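Plm1 (Streptomyces sp. HK803, PDB 4HXY) is a modular polyketide synthase whose first-module ketoreductase domain probably uses NADPH to reduce a keto intermediate in phoslactomycin biosynthesis. Local coordinates at residues Phe8-Arg13 against Trp169-Val174; Val93-Val98 against Gln160-Asp165; Thr183-Gly188 against Ala208-Ala213. All coordinates share one frame; numbering follows the deposited sequence.

Interaction 1: residues Phe8-Arg13 against Trp169-Val174; sequences FSETWR and WARRLV
Phe8-Arg13 and Trp169-Val174 form an antiparallel strand pair, strand 6-14 against strand 167-175, the axes of the two segments running at 147°. Strand 6-14 also pairs antiparallel with 408-412, and 167-175 with 160-164, so the N-terminal strand joins two parts of the structure. Six backbone hydrogen bonds, two in each of the pairs Ser9-Val174, Thr11-Arg172 and Arg13-Ala170, zip the strands together; Val174 N to Ser9 O is almost straight at 3.0 Å. Beside Arg172, Thr11 CG2 meets Val174 CG2 at 3.7 Å. Trp12 CB rests on Trp169 CE3 at 3.7 Å. On the face of Glu10, Trp12, Arg171 and Leu173, the extended Arg171 chain lies across the indole: its CB stands 3.8 Å from the centroid of the Trp12 six-membered ring, 16° off the normal, a CH-pi contact. Arg172 forms a salt bridge with Glu158. Arg171 NE donates in its guanidinium plane to the anti lone pair of Glu10 OE1, a 2.7 Å salt bridge with the planar groups nearly perpendicular. Trp12 NE1 donates to Glu10 OE2 at 3.0 Å, so both carboxylate oxygens are held, and a water donates to Glu10 OE1 while accepting from Arg171 NH2.

Interaction 2: residues Val93-Val98 against Gln160-Asp165; sequences VGVGTV and QLAVRD
The loop after strand 85-90 folds over strand 160-164, and residues Val93-Val98 drop three side chains onto the face of the strand that carries Ala162 and Arg164. Val95 is the central one. Its CG2, anti to the carbonyl carbon, comes to 3.6 Å from Ala162 CB and also lies over one face of the Arg164 guanidinium, 3.8 Å from Arg164 NE. Val93, two residues earlier, brings its CG2 to 4.1 Å from Ala162 CB and 3.8 Å from Arg164 NH2. Thr97 CG2 closes the other end of the row, crossing the aliphatic part of the arginine obliquely at 4.1 Å from Arg164 CG. Strand 160-164 lies inside the sheet of what is, as in related ketoreductases, the structural subdomain, parallel to strand 125-131 on one side and antiparallel to 167-175 on the other; the loop, together with Trp12 of strand 6-14, packs on the face bearing Ala162 and Arg164. Arg164 fits against the loop by bending: CG is anti to the carbonyl carbon and the chain folds again at chi2 (-69°), bringing the guanidinium back along its own strand. There Arg164 NH1 donates to Val163 O at 2.9 Å, 45° out of the carbonyl plane. Val93 O stands at the edge of the same guanidinium, close to its plane. Buried as it is, the positive group is probably stabilised by two carboxylates: Arg164 NH2 forms a salt bridge with Asp130 of strand 125-131, and Arg164 NE forms another with Asp100. Asp100 OD1 also accepts from Val95 N, and Asp100 OD2 from Gly96 N and Thr97 N.

Interaction 3: residues Thr183-Gly188 against Ala208-Ala213; sequences TWTPKG and AEQGSA
Thr183-Gly188, the lead-in to the first strand of the NADPH-binding Rossmann fold, runs alongside the turn that follows helix 198-210. The one direct hydrogen bond between the segments is made by Ser212: its OG, in the crowded position between the backbone N and carbonyl carbon (chi1 56°), donates to Pro186 O at 2.7 Å, coming in 26° above the carbonyl plane. Gly211, with positive phi, turns the chain off the helix end so that Ser212 can reach Pro186. Within the lead-in, Lys187 NZ donates to Thr185 O at 2.8 Å, curling the lysine back along its own backbone. Two waters add indirect links. One donates to both Trp184 O and Gln210 OE1, 3.0 Å and 2.7 Å away. The other accepts from Gly188 N and donates to Ser212 O. Van der Waals contact fills the rest. The Gln210 chain, bent at chi2, lays its amide across two threonine methyls, with Thr183 CG2 3.4 Å from Gln210 OE1 and Thr185 CG2 3.7 Å from Gln210 NE2. An alanine here would remove the amide, and would probably break the water link to Trp184 O and loosen the packing against both threonines. Thr185 CB meets Ser212 CB at 3.8 Å, and Ala213 CB rests against Gly188 O at 3.6 Å. Pro186 CD sits over the centre of the Trp184 ring. Next to this contact, the Trp184 indole is wedged between Val207 of helix 198-210, Met395 and Ile399 of helix 388-400, and Thr272 and Val274 of strand 270-275, while Gly188 makes backbone hydrogen bonds with Asp214 and Arg215, where the parallel strands 189-193 and 215-220 start.

Interactions 1 and 2 belong to one neighbourhood: strands 167-175 and 160-164 are adjacent and antiparallel, a probable hydrogen bond joins Trp169 N to Ala162 O, and Trp12 packs on Val93, Val95 and Ala162. Interaction 2 is buried and nested within the chain loop that interaction 1 closes; interaction 1 is only partly buried. Each has an arginine in a salt bridge, with Glu10 inside interaction 1 but with residues outside the segments in interaction 2. Backbone bonds dominate the first, loop side chains the second. Interaction 3 lies apart, its centre about 34 Å from that of interaction 1. Nearer the surface of the cofactor-binding half, it relies on a serine hydroxyl and bridging waters.

Interaction 1: residues Phe8-Arg13 against Trp169-Val174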
ATOM      1  N   PHE A   8      14.090  -2.152   3.833  1.00  6.89           N
ATOM      2  CA  PHE A   8      13.409  -1.713   5.032  1.00  6.79           C
ATOM      3  C   PHE A   8      12.146  -2.524   5.257  1.00  7.41           C
ATOM      4  O   PHE A   8      11.686  -3.252   4.369  1.00  6.27           O
ATOM      5  CB  PHE A   8      13.059  -0.207   4.951  1.00  6.34           C
ATOM      6  CG  PHE A   8      14.160   0.639   4.391  1.00  6.84           C
ATOM      7  CD1 PHE A   8      14.243   0.886   3.035  1.00  6.01           C
ATOM      8  CD2 PHE A   8      15.117   1.175   5.227  1.00  7.63           C
ATOM      9  CE1 PHE A   8      15.260   1.678   2.514  1.00  8.16           C
ATOM     10  CE2 PHE A   8      16.147   1.960   4.728  1.00  7.00           C
ATOM     11  CZ  PHE A   8      16.219   2.214   3.361  1.00  6.87           C
ATOM     12  N   SER A   9      11.619  -2.414   6.477  1.00  8.14           N
ATOM     13  CA  SER A   9      10.375  -3.064   6.856  1.00  8.82           C
ATOM     14  C   SER A   9       9.626  -2.221   7.881  1.00  8.63           C
ATOM     15  O   SER A   9      10.237  -1.553   8.689  1.00  7.31           O
ATOM     16  CB  SER A   9      10.663  -4.425   7.477  1.00  9.90           C
ATOM     17  OG  SER A   9       9.458  -5.148   7.670  1.00 14.63           O
ATOM     18  N   GLU A  10       8.309  -2.318   7.857  1.00  9.06           N
ATOM     19  CA  GLU A  10       7.477  -1.892   8.962  1.00  9.20           C
ATOM     20  C   GLU A  10       7.793  -2.716  10.208  1.00  9.69           C
ATOM     21  O   GLU A  10       8.037  -3.932  10.131  1.00  9.90           O
ATOM     22  CB  GLU A  10       6.002  -2.084   8.591  1.00 10.27           C
ATOM     23  CG  GLU A  10       5.036  -1.624   9.645  1.00 11.43           C
ATOM     24  CD  GLU A  10       3.617  -2.119   9.403  1.00 12.73           C
ATOM     25  OE1 GLU A  10       2.783  -1.310   8.971  1.00 13.20           O
ATOM     26  OE2 GLU A  10       3.340  -3.315   9.651  1.00 13.16           O
ATOM     27  N   THR A  11       7.806  -2.066  11.367  1.00  8.45           N
ATOM     28  CA  THR A  11       7.834  -2.764  12.641  1.00  8.85           C
ATOM     29  C   THR A  11       7.027  -1.935  13.651  1.00  8.97           C
ATOM     30  O   THR A  11       6.537  -0.856  13.320  1.00  9.09           O
ATOM     31  CB  THR A  11       9.287  -3.029  13.121  1.00  8.87           C
ATOM     32  OG1 THR A  11       9.264  -3.928  14.235  1.00 11.29           O
ATOM     33  CG2 THR A  11       9.969  -1.721  13.529  1.00  9.13           C
ATOM     34  N   TRP A  12       6.848  -2.453  14.861  1.00  8.82           N
ATOM     35  CA  TRP A  12       5.998  -1.826  15.864  1.00  9.72           C
ATOM     36  C   TRP A  12       6.714  -1.811  17.199  1.00 10.52           C
ATOM     37  O   TRP A  12       7.390  -2.792  17.562  1.00 12.14           O
ATOM     38  CB  TRP A  12       4.647  -2.539  15.979  1.00  8.58           C
ATOM     39  CG  TRP A  12       3.850  -2.420  14.728  1.00  8.68           C
ATOM     40  CD1 TRP A  12       3.997  -3.172  13.583  1.00  7.80           C
ATOM     41  CD2 TRP A  12       2.808  -1.480  14.450  1.00  7.27           C
ATOM     42  NE1 TRP A  12       3.119  -2.749  12.624  1.00  8.97           N
ATOM     43  CE2 TRP A  12       2.376  -1.715  13.124  1.00  6.71           C
ATOM     44  CE3 TRP A  12       2.196  -0.468  15.185  1.00  7.84           C
ATOM     45  CZ2 TRP A  12       1.354  -0.976  12.531  1.00  8.99           C
ATOM     46  CZ3 TRP A  12       1.161   0.256  14.599  1.00  8.33           C
ATOM     47  CH2 TRP A  12       0.759  -0.006  13.279  1.00  7.62           C
ATOM     48  N   ARG A  13       6.613  -0.672  17.874  1.00 10.99           N
ATOM     49  CA  ARG A  13       7.209  -0.444  19.192  1.00 12.32           C
ATOM     50  C   ARG A  13       6.103  -0.422  20.216  1.00 12.44           C
ATOM     51  O   ARG A  13       5.159   0.377  20.112  1.00 11.13           O
ATOM     52  CB  ARG A  13       7.943   0.893  19.197  1.00 13.00           C
ATOM     53  CG  ARG A  13       8.279   1.489  20.563  1.00 14.76           C
ATOM     54  CD  ARG A  13       9.296   0.662  21.314  1.00 17.45           C
ATOM     55  NE  ARG A  13       9.548   1.203  22.651  1.00 19.23           N
ATOM     56  CZ  ARG A  13      10.350   0.627  23.543  1.00 21.81           C
ATOM     57  NH1 ARG A  13      10.992  -0.489  23.224  1.00 21.88           N
ATOM     58  NH2 ARG A  13      10.521   1.176  24.749  1.00 22.39           N
ATOM     59  N   TRP A 169       0.764   0.181  20.570  1.00  9.70           N
ATOM     60  CA  TRP A 169       1.938  -0.067  19.741  1.00  8.87           C
ATOM     61  C   TRP A 169       2.025   1.045  18.706  1.00  8.18           C
ATOM     62  O   TRP A 169       0.998   1.482  18.197  1.00  8.73           O
ATOM     63  CB  TRP A 169       1.828  -1.400  19.014  1.00  8.76           C
ATOM     64  CG  TRP A 169       1.868  -2.602  19.910  1.00  9.40           C
ATOM     65  CD1 TRP A 169       0.878  -3.057  20.718  1.00 10.17           C
ATOM     66  CD2 TRP A 169       2.970  -3.505  20.072  1.00 10.82           C
ATOM     67  NE1 TRP A 169       1.295  -4.181  21.394  1.00 12.35           N
ATOM     68  CE2 TRP A 169       2.568  -4.488  20.998  1.00 12.12           C
ATOM     69  CE3 TRP A 169       4.255  -3.577  19.526  1.00 11.67           C
ATOM     70  CZ2 TRP A 169       3.414  -5.519  21.408  1.00 14.04           C
ATOM     71  CZ3 TRP A 169       5.076  -4.617  19.892  1.00 12.98           C
ATOM     72  CH2 TRP A 169       4.659  -5.570  20.845  1.00 15.58           C
ATOM     73  N   ALA A 170       3.242   1.499  18.419  1.00  6.89           N
ATOM     74  CA  ALA A 170       3.479   2.589  17.463  1.00  6.55           C
ATOM     75  C   ALA A 170       4.284   2.110  16.276  1.00  6.42           C
ATOM     76  O   ALA A 170       5.273   1.371  16.433  1.00  6.12           O
ATOM     77  CB  ALA A 170       4.193   3.764  18.151  1.00  5.69           C
ATOM     78  N   ARG A 171       3.869   2.563  15.094  1.00  5.91           N
ATOM     79  CA  ARG A 171       4.459   2.114  13.810  1.00  5.13           C
ATOM     80  C   ARG A 171       5.806   2.771  13.553  1.00  5.54           C
ATOM     81  O   ARG A 171       5.979   3.971  13.807  1.00  5.56           O
ATOM     82  CB  ARG A 171       3.516   2.452  12.670  1.00  3.99           C
ATOM     83  CG  ARG A 171       3.848   1.774  11.367  1.00  4.22           C
ATOM     84  CD  ARG A 171       2.728   1.915  10.374  1.00  5.66           C
ATOM     85  NE  ARG A 171       3.105   1.409   9.050  1.00  6.08           N
ATOM     86  CZ  ARG A 171       3.578   2.143   8.051  1.00  5.49           C
ATOM     87  NH1 ARG A 171       3.768   3.456   8.187  1.00  5.93           N
ATOM     88  NH2 ARG A 171       3.893   1.536   6.914  1.00  6.33           N
ATOM     89  N   ARG A 172       6.741   1.967  13.058  1.00  5.55           N
ATOM     90  CA  ARG A 172       8.083   2.426  12.717  1.00  6.28           C
ATOM     91  C   ARG A 172       8.534   1.831  11.400  1.00  6.73           C
ATOM     92  O   ARG A 172       8.043   0.757  10.993  1.00  7.76           O
ATOM     93  CB  ARG A 172       9.062   1.972  13.776  1.00  6.73           C
ATOM     94  CG  ARG A 172       8.760   2.474  15.181  1.00  6.48           C
ATOM     95  CD  ARG A 172       9.018   3.941  15.295  1.00  6.37           C
ATOM     96  NE  ARG A 172       8.808   4.407  16.671  1.00  7.75           N
ATOM     97  CZ  ARG A 172       7.774   5.122  17.110  1.00  8.83           C
ATOM     98  NH1 ARG A 172       6.789   5.482  16.297  1.00  8.23           N
ATOM     99  NH2 ARG A 172       7.729   5.508  18.393  1.00  9.75           N
ATOM    100  N   LEU A 173       9.449   2.521  10.728  1.00  7.32           N
ATOM    101  CA  LEU A 173      10.088   2.019   9.512  1.00  7.32           C
ATOM    102  C   LEU A 173      11.552   1.861   9.835  1.00  8.24           C
ATOM    103  O   LEU A 173      12.177   2.817  10.302  1.00  9.16           O
ATOM    104  CB  LEU A 173       9.879   2.993   8.341  1.00  7.44           C
ATOM    105  CG  LEU A 173      10.291   2.677   6.895  1.00  9.92           C
ATOM    106  CD1 LEU A 173      11.778   2.944   6.691  1.00  8.70           C
ATOM    107  CD2 LEU A 173       9.867   1.230   6.480  1.00  8.85           C
ATOM    108  N   VAL A 174      12.064   0.644   9.696  1.00  7.68           N
ATOM    109  CA  VAL A 174      13.462   0.333  10.032  1.00  8.20           C
ATOM    110  C   VAL A 174      14.160  -0.441   8.914  1.00  7.87           C
ATOM    111  O   VAL A 174      13.519  -1.040   8.056  1.00  7.91           O
ATOM    112  CB  VAL A 174      13.554  -0.479  11.318  1.00  7.95           C
ATOM    113  CG1 VAL A 174      13.087   0.374  12.516  1.00  8.27           C
ATOM    114  CG2 VAL A 174      12.780  -1.804  11.199  1.00  8.50           C
TER
HETATM  115  O   HOH W   1       2.914  -0.963   5.877  1.00 12.50           O

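Interaction 2: residues Val93-Val98 against Gln160-Asp165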
ATOM      1  N   VAL A  93      -3.737  -3.359  10.006  1.00 10.45           N
ATOM      2  CA  VAL A  93      -2.288  -3.526  10.179  1.00 10.56           C
ATOM      3  C   VAL A  93      -1.978  -4.838  10.899  1.00 11.26           C
ATOM      4  O   VAL A  93      -2.813  -5.366  11.659  1.00 12.04           O
ATOM      5  CB  VAL A  93      -1.658  -2.324  10.961  1.00 10.76           C
ATOM      6  CG1 VAL A  93      -1.881  -1.011  10.208  1.00 10.72           C
ATOM      7  CG2 VAL A  93      -2.211  -2.196  12.378  1.00 10.54           C
ATOM      8  N   GLY A  94      -0.774  -5.340  10.647  1.00 12.21           N
ATOM      9  CA  GLY A  94      -0.270  -6.566  11.271  1.00 13.96           C
ATOM     10  C   GLY A  94       0.844  -6.157  12.202  1.00 14.36           C
ATOM     11  O   GLY A  94       1.938  -5.828  11.752  1.00 15.00           O
ATOM     12  N   VAL A  95       0.569  -6.150  13.501  1.00 15.99           N
ATOM     13  CA  VAL A  95       1.585  -5.760  14.483  1.00 17.17           C
ATOM     14  C   VAL A  95       2.691  -6.813  14.667  1.00 19.87           C
ATOM     15  O   VAL A  95       3.819  -6.477  15.027  1.00 20.92           O
ATOM     16  CB  VAL A  95       0.957  -5.408  15.830  1.00 17.00           C
ATOM     17  CG1 VAL A  95       2.037  -5.119  16.849  1.00 16.97           C
ATOM     18  CG2 VAL A  95       0.035  -4.204  15.668  1.00 15.13           C
ATOM     19  N   GLY A  96       2.371  -8.068  14.385  1.00 22.85           N
ATOM     20  CA  GLY A  96       3.323  -9.178  14.524  1.00 25.30           C
ATOM     21  C   GLY A  96       3.243  -9.833  15.893  1.00 27.63           C
ATOM     22  O   GLY A  96       4.221 -10.428  16.355  1.00 28.80           O
ATOM     23  N   THR A  97       2.085  -9.704  16.540  1.00 29.70           N
ATOM     24  CA  THR A  97       1.810 -10.369  17.819  1.00 31.41           C
ATOM     25  C   THR A  97       0.947 -11.620  17.596  1.00 32.49           C
ATOM     26  O   THR A  97       0.518 -11.902  16.472  1.00 32.69           O
ATOM     27  CB  THR A  97       1.109  -9.414  18.803  1.00 31.59           C
ATOM     28  OG1 THR A  97       0.843 -10.101  20.028  1.00 33.74           O
ATOM     29  CG2 THR A  97      -0.200  -8.887  18.233  1.00 31.63           C
ATOM     30  N   VAL A  98       0.702 -12.366  18.674  1.00 33.90           N
ATOM     31  CA  VAL A  98      -0.102 -13.599  18.629  1.00 34.81           C
ATOM     32  C   VAL A  98      -1.591 -13.318  18.376  1.00 35.01           C
ATOM     33  O   VAL A  98      -2.276 -14.121  17.734  1.00 35.62           O
ATOM     34  CB  VAL A  98       0.086 -14.436  19.938  1.00 34.97           C
ATOM     35  CG1 VAL A  98      -1.028 -15.475  20.117  1.00 36.22           C
ATOM     36  CG2 VAL A  98       1.461 -15.114  19.947  1.00 36.10           C
ATOM     37  N   GLN A 160       0.443   6.903  14.396  1.00  6.02           N
ATOM     38  CA  GLN A 160       0.196   5.614  13.737  1.00  6.43           C
ATOM     39  C   GLN A 160       0.260   4.534  14.807  1.00  6.62           C
ATOM     40  O   GLN A 160       1.331   4.007  15.133  1.00  6.87           O
ATOM     41  CB  GLN A 160       1.180   5.366  12.595  1.00  6.37           C
ATOM     42  CG  GLN A 160       0.992   6.390  11.463  1.00  6.51           C
ATOM     43  CD  GLN A 160       1.893   6.177  10.271  1.00  8.09           C
ATOM     44  OE1 GLN A 160       2.036   5.061   9.787  1.00  9.90           O
ATOM     45  NE2 GLN A 160       2.438   7.266   9.735  1.00  5.70           N
ATOM     46  N   LEU A 161      -0.906   4.206  15.336  1.00  6.00           N
ATOM     47  CA  LEU A 161      -1.014   3.397  16.547  1.00  6.27           C
ATOM     48  C   LEU A 161      -1.887   2.175  16.341  1.00  6.16           C
ATOM     49  O   LEU A 161      -2.811   2.164  15.507  1.00  5.46           O
ATOM     50  CB  LEU A 161      -1.603   4.249  17.681  1.00  6.49           C
ATOM     51  CG  LEU A 161      -0.748   5.437  18.130  1.00  8.50           C
ATOM     52  CD1 LEU A 161      -1.576   6.383  18.947  1.00 10.88           C
ATOM     53  CD2 LEU A 161       0.492   4.939  18.908  1.00  9.85           C
ATOM     54  N   ALA A 162      -1.636   1.157  17.160  1.00  7.40           N
ATOM     55  CA  ALA A 162      -2.466  -0.020  17.199  1.00  7.10           C
ATOM     56  C   ALA A 162      -2.663  -0.442  18.643  1.00  8.41           C
ATOM     57  O   ALA A 162      -1.747  -0.355  19.463  1.00  8.58           O
ATOM     58  CB  ALA A 162      -1.836  -1.158  16.377  1.00  6.88           C
ATOM     59  N   VAL A 163      -3.871  -0.897  18.944  1.00  8.82           N
ATOM     60  CA  VAL A 163      -4.188  -1.479  20.255  1.00 11.13           C
ATOM     61  C   VAL A 163      -4.260  -2.996  20.130  1.00 11.79           C
ATOM     62  O   VAL A 163      -4.952  -3.536  19.266  1.00 11.72           O
ATOM     63  CB  VAL A 163      -5.503  -0.911  20.852  1.00 10.81           C
ATOM     64  CG1 VAL A 163      -5.755  -1.555  22.215  1.00 12.42           C
ATOM     65  CG2 VAL A 163      -5.417   0.597  20.989  1.00 11.94           C
ATOM     66  N   ARG A 164      -3.471  -3.684  20.958  1.00 13.07           N
ATOM     67  CA  ARG A 164      -3.449  -5.150  20.990  1.00 14.41           C
ATOM     68  C   ARG A 164      -3.371  -5.575  22.445  1.00 15.67           C
ATOM     69  O   ARG A 164      -2.485  -5.124  23.173  1.00 14.80           O
ATOM     70  CB  ARG A 164      -2.252  -5.717  20.223  1.00 14.21           C
ATOM     71  CG  ARG A 164      -2.234  -5.393  18.703  1.00 13.43           C
ATOM     72  CD  ARG A 164      -3.335  -6.112  17.944  1.00 13.86           C
ATOM     73  NE  ARG A 164      -3.249  -5.922  16.492  1.00 14.71           N
ATOM     74  CZ  ARG A 164      -3.865  -4.957  15.811  1.00 13.48           C
ATOM     75  NH1 ARG A 164      -4.618  -4.045  16.422  1.00 11.92           N
ATOM     76  NH2 ARG A 164      -3.716  -4.909  14.505  1.00 15.61           N
ATOM     77  N   ASP A 165      -4.343  -6.382  22.866  1.00 17.99           N
ATOM     78  CA  ASP A 165      -4.462  -6.840  24.267  1.00 20.09           C
ATOM     79  C   ASP A 165      -4.356  -5.675  25.257  1.00 19.72           C
ATOM     80  O   ASP A 165      -3.666  -5.749  26.282  1.00 20.16           O
ATOM     81  CB  ASP A 165      -3.430  -7.935  24.580  1.00 20.98           C
ATOM     82  CG  ASP A 165      -3.848  -8.825  25.775  1.00 24.70           C
ATOM     83  OD1 ASP A 165      -5.020  -8.752  26.229  1.00 28.22           O
ATOM     84  OD2 ASP A 165      -2.994  -9.612  26.247  1.00 30.04           O
TER

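Interaction 3: residues Thr183-Gly188 against Ala208-Ala213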
ATOM      1  N   THR A 183      18.666 -18.229  -7.565  1.00 12.98           N
ATOM      2  CA  THR A 183      18.160 -17.570  -8.763  1.00 12.02           C
ATOM      3  C   THR A 183      16.659 -17.798  -8.926  1.00 10.69           C
ATOM      4  O   THR A 183      16.199 -18.905  -8.743  1.00 10.41           O
ATOM      5  CB  THR A 183      18.880 -18.183  -9.987  1.00 12.31           C
ATOM      6  OG1 THR A 183      20.288 -17.929  -9.861  1.00 15.19           O
ATOM      7  CG2 THR A 183      18.373 -17.587 -11.290  1.00 12.90           C
ATOM      8  N   TRP A 184      15.904 -16.760  -9.290  1.00  9.68           N
ATOM      9  CA  TRP A 184      14.484 -16.905  -9.583  1.00  9.20           C
ATOM     10  C   TRP A 184      14.312 -17.572 -10.948  1.00  9.21           C
ATOM     11  O   TRP A 184      14.794 -17.048 -11.945  1.00  9.35           O
ATOM     12  CB  TRP A 184      13.790 -15.531  -9.569  1.00  9.58           C
ATOM     13  CG  TRP A 184      12.304 -15.614  -9.710  1.00 10.59           C
ATOM     14  CD1 TRP A 184      11.463 -16.527  -9.132  1.00 12.56           C
ATOM     15  CD2 TRP A 184      11.485 -14.748 -10.489  1.00 13.02           C
ATOM     16  NE1 TRP A 184      10.153 -16.262  -9.506  1.00 13.71           N
ATOM     17  CE2 TRP A 184      10.153 -15.170 -10.327  1.00 12.89           C
ATOM     18  CE3 TRP A 184      11.753 -13.643 -11.300  1.00 14.42           C
ATOM     19  CZ2 TRP A 184       9.087 -14.529 -10.966  1.00 15.63           C
ATOM     20  CZ3 TRP A 184      10.683 -13.014 -11.942  1.00 15.81           C
ATOM     21  CH2 TRP A 184       9.386 -13.464 -11.764  1.00 14.87           C
ATOM     22  N   THR A 185      13.629 -18.714 -10.973  1.00  8.80           N
ATOM     23  CA  THR A 185      13.470 -19.513 -12.204  1.00  8.73           C
ATOM     24  C   THR A 185      12.006 -19.884 -12.384  1.00  8.72           C
ATOM     25  O   THR A 185      11.622 -21.047 -12.261  1.00  9.36           O
ATOM     26  CB  THR A 185      14.357 -20.769 -12.184  1.00  8.88           C
ATOM     27  OG1 THR A 185      14.049 -21.564 -11.034  1.00  9.38           O
ATOM     28  CG2 THR A 185      15.839 -20.409 -12.195  1.00 10.24           C
ATOM     29  N   PRO A 186      11.162 -18.881 -12.688  1.00  8.12           N
ATOM     30  CA  PRO A 186       9.744 -19.159 -12.857  1.00  8.49           C
ATOM     31  C   PRO A 186       9.472 -20.091 -14.027  1.00  9.29           C
ATOM     32  O   PRO A 186      10.122 -19.981 -15.074  1.00  9.77           O
ATOM     33  CB  PRO A 186       9.155 -17.780 -13.165  1.00  8.73           C
ATOM     34  CG  PRO A 186      10.264 -16.995 -13.695  1.00  7.86           C
ATOM     35  CD  PRO A 186      11.483 -17.476 -12.991  1.00  9.44           C
ATOM     36  N   LYS A 187       8.510 -20.973 -13.841  1.00 10.10           N
ATOM     37  CA  LYS A 187       8.215 -22.053 -14.798  1.00 11.61           C
ATOM     38  C   LYS A 187       6.822 -21.925 -15.381  1.00 11.44           C
ATOM     39  O   LYS A 187       5.940 -21.241 -14.819  1.00 12.20           O
ATOM     40  CB  LYS A 187       8.360 -23.405 -14.084  1.00 12.70           C
ATOM     41  CG  LYS A 187       9.805 -23.660 -13.645  1.00 16.06           C
ATOM     42  CD  LYS A 187       9.924 -24.790 -12.670  1.00 19.47           C
ATOM     43  CE  LYS A 187      11.303 -24.798 -12.051  1.00 22.94           C
ATOM     44  NZ  LYS A 187      11.570 -23.636 -11.152  1.00 24.66           N
ATOM     45  N   GLY A 188       6.604 -22.596 -16.513  1.00 10.76           N
ATOM     46  CA  GLY A 188       5.280 -22.628 -17.111  1.00  9.95           C
ATOM     47  C   GLY A 188       4.910 -21.287 -17.697  1.00  9.46           C
ATOM     48  O   GLY A 188       5.743 -20.639 -18.339  1.00  9.37           O
ATOM     49  N   ALA A 208      12.638 -13.781 -19.425  1.00 11.42           N
ATOM     50  CA  ALA A 208      13.015 -14.359 -20.716  1.00 12.29           C
ATOM     51  C   ALA A 208      14.478 -14.794 -20.721  1.00 12.90           C
ATOM     52  O   ALA A 208      14.817 -15.910 -21.152  1.00 13.83           O
ATOM     53  CB  ALA A 208      12.745 -13.366 -21.823  1.00 11.42           C
ATOM     54  N   GLU A 209      15.337 -13.917 -20.221  1.00 13.45           N
ATOM     55  CA  GLU A 209      16.781 -14.187 -20.093  1.00 14.41           C
ATOM     56  C   GLU A 209      17.114 -15.439 -19.267  1.00 14.45           C
ATOM     57  O   GLU A 209      18.121 -16.124 -19.517  1.00 15.09           O
ATOM     58  CB  GLU A 209      17.472 -12.966 -19.465  1.00 15.37           C
ATOM     59  CG  GLU A 209      17.687 -11.828 -20.444  1.00 19.21           C
ATOM     60  CD  GLU A 209      17.946 -10.489 -19.759  1.00 24.56           C
ATOM     61  OE1 GLU A 209      18.388 -10.477 -18.585  1.00 27.84           O
ATOM     62  OE2 GLU A 209      17.685  -9.445 -20.401  1.00 27.31           O
ATOM     63  N   GLN A 210      16.289 -15.742 -18.276  1.00 13.78           N
ATOM     64  CA  GLN A 210      16.535 -16.872 -17.402  1.00 13.28           C
ATOM     65  C   GLN A 210      16.362 -18.205 -18.114  1.00 13.24           C
ATOM     66  O   GLN A 210      16.998 -19.205 -17.782  1.00 13.10           O
ATOM     67  CB  GLN A 210      15.590 -16.812 -16.199  1.00 13.49           C
ATOM     68  CG  GLN A 210      15.927 -17.791 -15.127  1.00 14.68           C
ATOM     69  CD  GLN A 210      17.401 -17.749 -14.757  1.00 16.90           C
ATOM     70  OE1 GLN A 210      17.951 -16.670 -14.493  1.00 20.11           O
ATOM     71  NE2 GLN A 210      18.047 -18.916 -14.728  1.00 18.60           N
ATOM     72  N   GLY A 211      15.457 -18.231 -19.073  1.00 13.25           N
ATOM     73  CA  GLY A 211      15.266 -19.435 -19.876  1.00 13.26           C
ATOM     74  C   GLY A 211      14.586 -20.549 -19.111  1.00 13.38           C
ATOM     75  O   GLY A 211      14.789 -21.733 -19.418  1.00 16.10           O
ATOM     76  N   SER A 212      13.789 -20.181 -18.105  1.00 11.06           N
ATOM     77  CA  SER A 212      13.091 -21.150 -17.262  1.00  9.93           C
ATOM     78  C   SER A 212      11.620 -21.362 -17.600  1.00  9.10           C
ATOM     79  O   SER A 212      11.051 -22.394 -17.259  1.00  9.11           O
ATOM     80  CB  SER A 212      13.200 -20.707 -15.791  1.00  9.55           C
ATOM     81  OG  SER A 212      12.704 -19.385 -15.622  1.00  9.47           O
ATOM     82  N   ALA A 213      10.981 -20.362 -18.189  1.00  8.93           N
ATOM     83  CA  ALA A 213       9.548 -20.406 -18.452  1.00  8.39           C
ATOM     84  C   ALA A 213       9.215 -20.997 -19.814  1.00  8.45           C
ATOM     85  O   ALA A 213      10.037 -20.962 -20.736  1.00  8.49           O
ATOM     86  CB  ALA A 213       8.925 -19.001 -18.333  1.00  8.85           C
TER
HETATM   87  O   HOH W   2      16.356 -14.866 -13.184  1.00 43.78           O
HETATM   88  O   HOH W   3       8.704 -23.926 -17.743  1.00 12.56           O